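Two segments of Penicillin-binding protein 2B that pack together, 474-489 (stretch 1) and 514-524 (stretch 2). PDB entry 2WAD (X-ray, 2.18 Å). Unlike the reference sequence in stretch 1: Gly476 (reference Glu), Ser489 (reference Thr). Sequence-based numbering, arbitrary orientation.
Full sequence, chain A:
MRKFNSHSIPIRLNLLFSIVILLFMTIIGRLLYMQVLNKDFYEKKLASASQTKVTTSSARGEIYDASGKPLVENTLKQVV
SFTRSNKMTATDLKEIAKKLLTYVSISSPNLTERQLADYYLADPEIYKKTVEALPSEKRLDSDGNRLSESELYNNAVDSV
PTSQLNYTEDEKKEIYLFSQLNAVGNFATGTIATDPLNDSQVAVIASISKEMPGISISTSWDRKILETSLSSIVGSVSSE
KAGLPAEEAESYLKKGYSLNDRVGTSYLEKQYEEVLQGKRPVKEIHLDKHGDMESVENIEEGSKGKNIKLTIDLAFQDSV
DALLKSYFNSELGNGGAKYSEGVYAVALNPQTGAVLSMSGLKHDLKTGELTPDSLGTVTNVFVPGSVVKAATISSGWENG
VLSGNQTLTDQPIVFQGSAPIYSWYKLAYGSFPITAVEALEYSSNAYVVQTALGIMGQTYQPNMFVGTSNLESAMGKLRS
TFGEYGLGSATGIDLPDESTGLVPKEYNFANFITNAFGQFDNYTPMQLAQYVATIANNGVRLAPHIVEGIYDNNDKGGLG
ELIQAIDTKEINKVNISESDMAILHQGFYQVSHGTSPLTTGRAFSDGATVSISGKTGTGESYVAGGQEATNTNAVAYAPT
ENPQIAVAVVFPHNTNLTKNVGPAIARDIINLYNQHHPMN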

ATOM      1  N   ALA A 474       7.115 -30.419 -11.660  1.00 37.87           N
ATOM      2  CA  ALA A 474       7.112 -30.523 -10.206  1.00 39.33           C
ATOM      3  C   ALA A 474       7.194 -29.175  -9.479  1.00 37.07           C
ATOM      4  O   ALA A 474       6.355 -28.884  -8.632  1.00 38.19           O
ATOM      5  CB  ALA A 474       8.203 -31.448  -9.745  1.00 36.13           C
ATOM      6  N   MET A 475       8.167 -28.344  -9.852  1.00 39.46           N
ATOM      7  CA  MET A 475       8.293 -26.991  -9.308  1.00 38.35           C
ATOM      8  C   MET A 475       7.024 -26.176  -9.558  1.00 39.94           C
ATOM      9  O   MET A 475       6.587 -25.395  -8.712  1.00 39.64           O
ATOM     10  CB  MET A 475       9.540 -26.296  -9.868  1.00 34.75           C
ATOM     11  CG  MET A 475       9.808 -24.920  -9.250  1.00 37.80           C
ATOM     12  SD  MET A 475      10.147 -24.944  -7.470  1.00 39.34           S
ATOM     13  CE  MET A 475      11.855 -24.380  -7.462  1.00 38.23           C
ATOM     14  N   GLY A 476       6.380 -26.395 -10.702  1.00 40.56           N
ATOM     15  CA  GLY A 476       5.117 -25.705 -10.982  1.00 39.04           C
ATOM     16  C   GLY A 476       3.979 -26.123 -10.068  1.00 39.21           C
ATOM     17  O   GLY A 476       3.147 -25.302  -9.654  1.00 38.11           O
ATOM     18  N   LYS A 477       3.914 -27.414  -9.767  1.00 37.71           N
ATOM     19  CA  LYS A 477       2.847 -27.924  -8.913  1.00 38.71           C
ATOM     20  C   LYS A 477       3.007 -27.477  -7.459  1.00 39.57           C
ATOM     21  O   LYS A 477       2.012 -27.184  -6.791  1.00 39.02           O
ATOM     22  CB  LYS A 477       2.793 -29.444  -8.973  1.00 39.79           C
ATOM     23  CG  LYS A 477       2.204 -30.020 -10.249  1.00 43.90           C
ATOM     24  CD  LYS A 477       2.376 -31.538 -10.266  1.00 43.66           C
ATOM     25  CE  LYS A 477       1.928 -32.126 -11.608  1.00 54.35           C
ATOM     26  NZ  LYS A 477       1.675 -33.596 -11.528  1.00 52.44           N
ATOM     27  N   LEU A 478       4.253 -27.472  -6.979  1.00 37.99           N
ATOM     28  CA  LEU A 478       4.583 -26.983  -5.647  1.00 35.98           C
ATOM     29  C   LEU A 478       4.213 -25.510  -5.526  1.00 36.13           C
ATOM     30  O   LEU A 478       3.486 -25.141  -4.597  1.00 34.67           O
ATOM     31  CB  LEU A 478       6.085 -27.195  -5.336  1.00 35.56           C
ATOM     32  CG  LEU A 478       6.562 -26.813  -3.922  1.00 34.77           C
ATOM     33  CD1 LEU A 478       6.019 -27.792  -2.842  1.00 33.37           C
ATOM     34  CD2 LEU A 478       8.088 -26.729  -3.826  1.00 34.51           C
ATOM     35  N   ARG A 479       4.708 -24.682  -6.456  1.00 34.22           N
ATOM     36  CA  ARG A 479       4.469 -23.242  -6.422  1.00 31.58           C
ATOM     37  C   ARG A 479       2.995 -22.889  -6.616  1.00 35.82           C
ATOM     38  O   ARG A 479       2.492 -21.850  -6.141  1.00 34.48           O
ATOM     39  CB  ARG A 479       5.331 -22.493  -7.442  1.00 34.98           C
ATOM     40  CG  ARG A 479       6.841 -22.475  -7.182  1.00 31.36           C
ATOM     41  CD  ARG A 479       7.575 -21.678  -8.268  1.00 29.35           C
ATOM     42  NE  ARG A 479       8.872 -21.177  -7.808  1.00 34.51           N
ATOM     43  CZ  ARG A 479       9.905 -20.883  -8.591  1.00 37.16           C
ATOM     44  NH1 ARG A 479       9.811 -21.027  -9.915  1.00 32.55           N
ATOM     45  NH2 ARG A 479      11.034 -20.428  -8.057  1.00 31.74           N
ATOM     46  N   SER A 480       2.281 -23.780  -7.288  1.00 35.27           N
ATOM     47  CA  SER A 480       0.843 -23.582  -7.445  1.00 35.40           C
ATOM     48  C   SER A 480       0.101 -23.772  -6.134  1.00 35.30           C
ATOM     49  O   SER A 480      -0.756 -22.951  -5.760  1.00 34.94           O
ATOM     50  CB  SER A 480       0.282 -24.446  -8.592  1.00 35.76           C
ATOM     51  OG  SER A 480      -1.114 -24.651  -8.463  1.00 37.66           O
ATOM     52  N   THR A 481       0.395 -24.860  -5.431  1.00 34.32           N
ATOM     53  CA  THR A 481      -0.113 -24.970  -4.059  1.00 32.34           C
ATOM     54  C   THR A 481       0.283 -23.794  -3.166  1.00 32.08           C
ATOM     55  O   THR A 481      -0.559 -23.230  -2.484  1.00 34.77           O
ATOM     56  CB  THR A 481       0.348 -26.267  -3.373  1.00 32.16           C
ATOM     57  OG1 THR A 481       0.108 -27.366  -4.261  1.00 34.41           O
ATOM     58  CG2 THR A 481      -0.429 -26.462  -2.067  1.00 33.70           C
ATOM     59  N   PHE A 482       1.570 -23.457  -3.108  1.00 34.41           N
ATOM     60  CA  PHE A 482       2.011 -22.260  -2.381  1.00 33.41           C
ATOM     61  C   PHE A 482       1.160 -21.017  -2.711  1.00 35.09           C
ATOM     62  O   PHE A 482       0.662 -20.347  -1.799  1.00 34.23           O
ATOM     63  CB  PHE A 482       3.491 -21.991  -2.680  1.00 35.29           C
ATOM     64  CG  PHE A 482       4.452 -22.973  -2.023  1.00 33.76           C
ATOM     65  CD1 PHE A 482       4.055 -23.779  -0.969  1.00 39.00           C
ATOM     66  CD2 PHE A 482       5.763 -23.071  -2.450  1.00 34.31           C
ATOM     67  CE1 PHE A 482       4.938 -24.675  -0.367  1.00 43.36           C
ATOM     68  CE2 PHE A 482       6.666 -23.937  -1.825  1.00 42.59           C
ATOM     69  CZ  PHE A 482       6.253 -24.762  -0.787  1.00 37.37           C
ATOM     70  N   GLY A 483       0.970 -20.728  -4.000  1.00 32.94           N
ATOM     71  CA  GLY A 483       0.080 -19.660  -4.456  1.00 32.22           C
ATOM     72  C   GLY A 483      -1.354 -19.738  -3.951  1.00 35.86           C
ATOM     73  O   GLY A 483      -1.980 -18.705  -3.688  1.00 34.60           O
ATOM     74  N   GLU A 484      -1.879 -20.949  -3.754  1.00 35.70           N
ATOM     75  CA  GLU A 484      -3.206 -21.100  -3.139  1.00 37.11           C
ATOM     76  C   GLU A 484      -3.309 -20.507  -1.731  1.00 35.39           C
ATOM     77  O   GLU A 484      -4.413 -20.250  -1.235  1.00 34.30           O
ATOM     78  CB  GLU A 484      -3.609 -22.570  -3.065  1.00 36.32           C
ATOM     79  CG  GLU A 484      -3.929 -23.212  -4.414  1.00 39.74           C
ATOM     80  CD  GLU A 484      -4.415 -24.636  -4.211  1.00 40.78           C
ATOM     81  OE1 GLU A 484      -3.582 -25.541  -4.066  1.00 42.94           O
ATOM     82  OE2 GLU A 484      -5.635 -24.860  -4.168  1.00 46.03           O
ATOM     83  N   TYR A 485      -2.161 -20.310  -1.085  1.00 34.70           N
ATOM     84  CA  TYR A 485      -2.132 -19.818   0.286  1.00 31.13           C
ATOM     85  C   TYR A 485      -1.616 -18.403   0.297  1.00 34.36           C
ATOM     86  O   TYR A 485      -1.475 -17.768   1.370  1.00 31.88           O
ATOM     87  CB  TYR A 485      -1.242 -20.679   1.159  1.00 32.70           C
ATOM     88  CG  TYR A 485      -1.840 -21.987   1.620  1.00 33.29           C
ATOM     89  CD1 TYR A 485      -2.639 -22.055   2.748  1.00 30.71           C
ATOM     90  CD2 TYR A 485      -1.487 -23.185   0.998  1.00 36.64           C
ATOM     91  CE1 TYR A 485      -3.160 -23.295   3.189  1.00 33.82           C
ATOM     92  CE2 TYR A 485      -1.967 -24.406   1.443  1.00 30.09           C
ATOM     93  CZ  TYR A 485      -2.801 -24.466   2.542  1.00 37.78           C
ATOM     94  OH  TYR A 485      -3.295 -25.698   2.967  1.00 32.97           O
ATOM     95  N   GLY A 486      -1.350 -17.904  -0.909  1.00 31.62           N
ATOM     96  CA  GLY A 486      -0.839 -16.547  -1.082  1.00 29.49           C
ATOM     97  C   GLY A 486       0.670 -16.456  -1.005  1.00 29.80           C
ATOM     98  O   GLY A 486       1.261 -15.371  -0.967  1.00 29.73           O
ATOM     99  N   LEU A 487       1.327 -17.601  -0.958  1.00 31.14           N
ATOM    100  CA  LEU A 487       2.789 -17.612  -0.926  1.00 30.33           C
ATOM    101  C   LEU A 487       3.323 -17.566  -2.372  1.00 31.90           C
ATOM    102  O   LEU A 487       3.345 -18.583  -3.058  1.00 32.43           O
ATOM    103  CB  LEU A 487       3.264 -18.889  -0.212  1.00 29.20           C
ATOM    104  CG  LEU A 487       2.742 -19.083   1.228  1.00 30.83           C
ATOM    105  CD1 LEU A 487       3.106 -20.425   1.807  1.00 27.92           C
ATOM    106  CD2 LEU A 487       3.278 -17.960   2.126  1.00 29.95           C
ATOM    107  N   GLY A 488       3.751 -16.398  -2.842  1.00 33.70           N
ATOM    108  CA  GLY A 488       4.229 -16.246  -4.223  1.00 33.02           C
ATOM    109  C   GLY A 488       3.157 -15.726  -5.171  1.00 35.37           C
ATOM    110  O   GLY A 488       3.400 -15.604  -6.358  1.00 34.04           O
ATOM    111  N   SER A 489       1.977 -15.376  -4.658  1.00 35.55           N
ATOM    112  CA  SER A 489       0.933 -14.805  -5.509  1.00 38.98           C
ATOM    113  C   SER A 489       0.448 -13.511  -4.878  1.00 37.94           C
ATOM    114  O   SER A 489       0.675 -13.303  -3.684  1.00 37.08           O
ATOM    115  CB  SER A 489      -0.255 -15.776  -5.667  1.00 37.30           C
ATOM    116  OG  SER A 489      -0.741 -16.187  -4.401  1.00 40.04           O
ATOM    117  N   THR A 514      14.936 -27.395  -1.758  1.00 37.73           N
ATOM    118  CA  THR A 514      14.961 -26.383  -0.698  1.00 37.92           C
ATOM    119  C   THR A 514      13.671 -25.560  -0.630  1.00 38.79           C
ATOM    120  O   THR A 514      13.301 -25.091   0.452  1.00 37.38           O
ATOM    121  CB  THR A 514      16.161 -25.405  -0.779  1.00 38.19           C
ATOM    122  OG1 THR A 514      16.225 -24.813  -2.087  1.00 41.98           O
ATOM    123  CG2 THR A 514      17.500 -26.131  -0.447  1.00 38.07           C
ATOM    124  N   ASN A 515      13.017 -25.337  -1.771  1.00 36.60           N
ATOM    125  CA  ASN A 515      11.749 -24.590  -1.767  1.00 36.98           C
ATOM    126  C   ASN A 515      10.741 -25.302  -0.885  1.00 33.21           C
ATOM    127  O   ASN A 515       9.936 -24.664  -0.215  1.00 34.65           O
ATOM    128  CB  ASN A 515      11.213 -24.395  -3.199  1.00 34.01           C
ATOM    129  CG  ASN A 515      10.405 -23.117  -3.360  1.00 37.58           C
ATOM    130  OD1 ASN A 515      10.605 -22.134  -2.645  1.00 31.37           O
ATOM    131  ND2 ASN A 515       9.512 -23.111  -4.349  1.00 35.75           N
ATOM    132  N   ALA A 516      10.835 -26.631  -0.849  1.00 36.96           N
ATOM    133  CA  ALA A 516       9.917 -27.483  -0.087  1.00 37.08           C
ATOM    134  C   ALA A 516       9.956 -27.279   1.430  1.00 38.57           C
ATOM    135  O   ALA A 516       8.988 -27.592   2.141  1.00 35.50           O
ATOM    136  CB  ALA A 516      10.143 -28.959  -0.424  1.00 36.68           C
ATOM    137  N   PHE A 517      11.079 -26.776   1.936  1.00 37.54           N
ATOM    138  CA  PHE A 517      11.145 -26.451   3.353  1.00 35.95           C
ATOM    139  C   PHE A 517      11.473 -24.969   3.546  1.00 36.44           C
ATOM    140  O   PHE A 517      11.997 -24.551   4.576  1.00 38.44           O
ATOM    141  CB  PHE A 517      12.054 -27.436   4.141  1.00 36.93           C
ATOM    142  CG  PHE A 517      13.477 -27.572   3.614  1.00 31.75           C
ATOM    143  CD1 PHE A 517      13.815 -28.611   2.749  1.00 30.70           C
ATOM    144  CD2 PHE A 517      14.488 -26.724   4.039  1.00 35.67           C
ATOM    145  CE1 PHE A 517      15.112 -28.784   2.273  1.00 34.24           C
ATOM    146  CE2 PHE A 517      15.817 -26.873   3.568  1.00 32.79           C
ATOM    147  CZ  PHE A 517      16.127 -27.905   2.669  1.00 33.72           C
ATOM    148  N   GLY A 518      11.151 -24.162   2.535  1.00 36.19           N
ATOM    149  CA  GLY A 518      11.123 -22.720   2.682  1.00 29.47           C
ATOM    150  C   GLY A 518      12.486 -22.049   2.661  1.00 33.33           C
ATOM    151  O   GLY A 518      12.697 -21.030   3.329  1.00 29.74           O
ATOM    152  N   GLN A 519      13.399 -22.598   1.866  1.00 33.07           N
ATOM    153  CA  GLN A 519      14.701 -21.979   1.666  1.00 36.98           C
ATOM    154  C   GLN A 519      14.942 -21.677   0.188  1.00 38.42           C
ATOM    155  O   GLN A 519      16.040 -21.850  -0.293  1.00 41.60           O
ATOM    156  CB  GLN A 519      15.841 -22.844   2.213  1.00 36.87           C
ATOM    157  CG  GLN A 519      15.795 -23.138   3.716  1.00 40.05           C
ATOM    158  CD  GLN A 519      16.048 -21.919   4.587  1.00 42.35           C
ATOM    159  OE1 GLN A 519      15.388 -21.722   5.613  1.00 47.56           O
ATOM    160  NE2 GLN A 519      17.024 -21.106   4.203  1.00 47.94           N
ATOM    161  N   PHE A 520      13.950 -21.201  -0.555  1.00 38.24           N
ATOM    162  CA  PHE A 520      14.253 -20.767  -1.929  1.00 35.82           C
ATOM    163  C   PHE A 520      13.429 -19.528  -2.247  1.00 34.59           C
ATOM    164  O   PHE A 520      13.941 -18.416  -2.140  1.00 34.39           O
ATOM    165  CB  PHE A 520      14.112 -21.899  -2.977  1.00 35.63           C
ATOM    166  CG  PHE A 520      14.612 -21.526  -4.355  1.00 32.56           C
ATOM    167  CD1 PHE A 520      15.920 -21.112  -4.542  1.00 40.10           C
ATOM    168  CD2 PHE A 520      13.767 -21.540  -5.453  1.00 30.25           C
ATOM    169  CE1 PHE A 520      16.387 -20.735  -5.803  1.00 42.66           C
ATOM    170  CE2 PHE A 520      14.226 -21.174  -6.719  1.00 36.93           C
ATOM    171  CZ  PHE A 520      15.536 -20.752  -6.891  1.00 39.97           C
ATOM    172  N   ASP A 521      12.146 -19.666  -2.570  1.00 33.40           N
ATOM    173  CA  ASP A 521      11.380 -18.456  -2.893  1.00 33.24           C
ATOM    174  C   ASP A 521      11.283 -17.591  -1.621  1.00 35.87           C
ATOM    175  O   ASP A 521      11.136 -18.157  -0.530  1.00 36.55           O
ATOM    176  CB  ASP A 521       9.972 -18.840  -3.366  1.00 33.08           C
ATOM    177  CG  ASP A 521       9.972 -19.542  -4.710  1.00 35.97           C
ATOM    178  OD1 ASP A 521      11.011 -19.506  -5.388  1.00 31.55           O
ATOM    179  OD2 ASP A 521       8.948 -20.136  -5.101  1.00 35.99           O
ATOM    180  N   ASN A 522      11.355 -16.262  -1.765  1.00 33.78           N
ATOM    181  CA  ASN A 522      11.137 -15.252  -0.714  1.00 34.28           C
ATOM    182  C   ASN A 522       9.730 -14.631  -0.780  1.00 37.19           C
ATOM    183  O   ASN A 522       9.249 -14.305  -1.869  1.00 38.03           O
ATOM    184  CB  ASN A 522      12.104 -14.058  -0.877  1.00 32.06           C
ATOM    185  CG  ASN A 522      13.572 -14.391  -0.558  1.00 36.69           C
ATOM    186  OD1 ASN A 522      14.274 -13.607   0.095  1.00 41.81           O
ATOM    187  ND2 ASN A 522      14.050 -15.538  -1.029  1.00 38.24           N
ATOM    188  N   TYR A 523       9.107 -14.407   0.379  1.00 34.42           N
ATOM    189  CA  TYR A 523       7.748 -13.907   0.478  1.00 34.25           C
ATOM    190  C   TYR A 523       7.688 -12.672   1.382  1.00 35.83           C
ATOM    191  O   TYR A 523       8.592 -12.460   2.208  1.00 35.53           O
ATOM    192  CB  TYR A 523       6.866 -15.006   1.077  1.00 33.75           C
ATOM    193  CG  TYR A 523       6.886 -16.328   0.333  1.00 31.60           C
ATOM    194  CD1 TYR A 523       6.742 -16.394  -1.066  1.00 38.27           C
ATOM    195  CD2 TYR A 523       7.074 -17.506   1.015  1.00 32.69           C
ATOM    196  CE1 TYR A 523       6.749 -17.607  -1.744  1.00 30.50           C
ATOM    197  CE2 TYR A 523       7.111 -18.716   0.352  1.00 31.10           C
ATOM    198  CZ  TYR A 523       6.915 -18.767  -1.013  1.00 30.76           C
ATOM    199  OH  TYR A 523       6.953 -20.007  -1.622  1.00 33.78           O
ATOM    200  N   THR A 524       6.643 -11.863   1.225  1.00 32.82           N
ATOM    201  CA  THR A 524       6.426 -10.703   2.096  1.00 32.81           C
ATOM    202  C   THR A 524       5.713 -11.120   3.398  1.00 32.70           C
ATOM    203  O   THR A 524       5.107 -12.176   3.478  1.00 30.87           O
ATOM    204  CB  THR A 524       5.505  -9.669   1.445  1.00 32.32           C
ATOM    205  OG1 THR A 524       4.190 -10.221   1.376  1.00 35.99           O
ATOM    206  CG2 THR A 524       5.966  -9.276   0.040  1.00 36.02           C
TER

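This is a small, mixed contact, burying 466 Å² over both sides, in which a bidentate salt bridge and a side chain set among four helix residues are extended by packing of a tyrosine ring around and just past the helix's C-terminal end. The charged element is explicit: Arg479 NE donates to Asp521 OD2 at 2.9 Å (158° at the hydrogen) and Arg479 NH2 to Asp521 OD1 at 2.8 Å (160°), so both carboxylate oxygens are engaged, with OD1 near the guanidinium plane. Asp521 is held in turn by Asn515, whose OD1 accepts from Asp521 N at 2.9 Å and 170°, while a weak bond runs from Asn515 ND2 to Asp521 OD2 at 3.1 Å. The Asn515 side chain fits as a knob among Met475, Leu478, Arg479 and Phe482; Asn515 ND2 lies 3.7 Å from Met475 SD and 3.9 Å from Leu478 CD2, distances of packing. Phe520 flanks the bridge, its ring edge facing Arg479 NH2, which lies 3.5 Å from Phe520 CE2.

Tyr523 makes the largest single contribution, 94 Å², reaching from Phe482 in the last turns of the helix to Leu487 and Gly488 beyond it. Leu487 CB stands 3.9 Å from the Tyr523 ring centroid, 16° off the normal, the geometry of a CH-pi contact. Gly488 N approaches Tyr523 CE1 to 3.4 Å; an ideal CB on Gly488 would lie 3.6 Å from that same CE1.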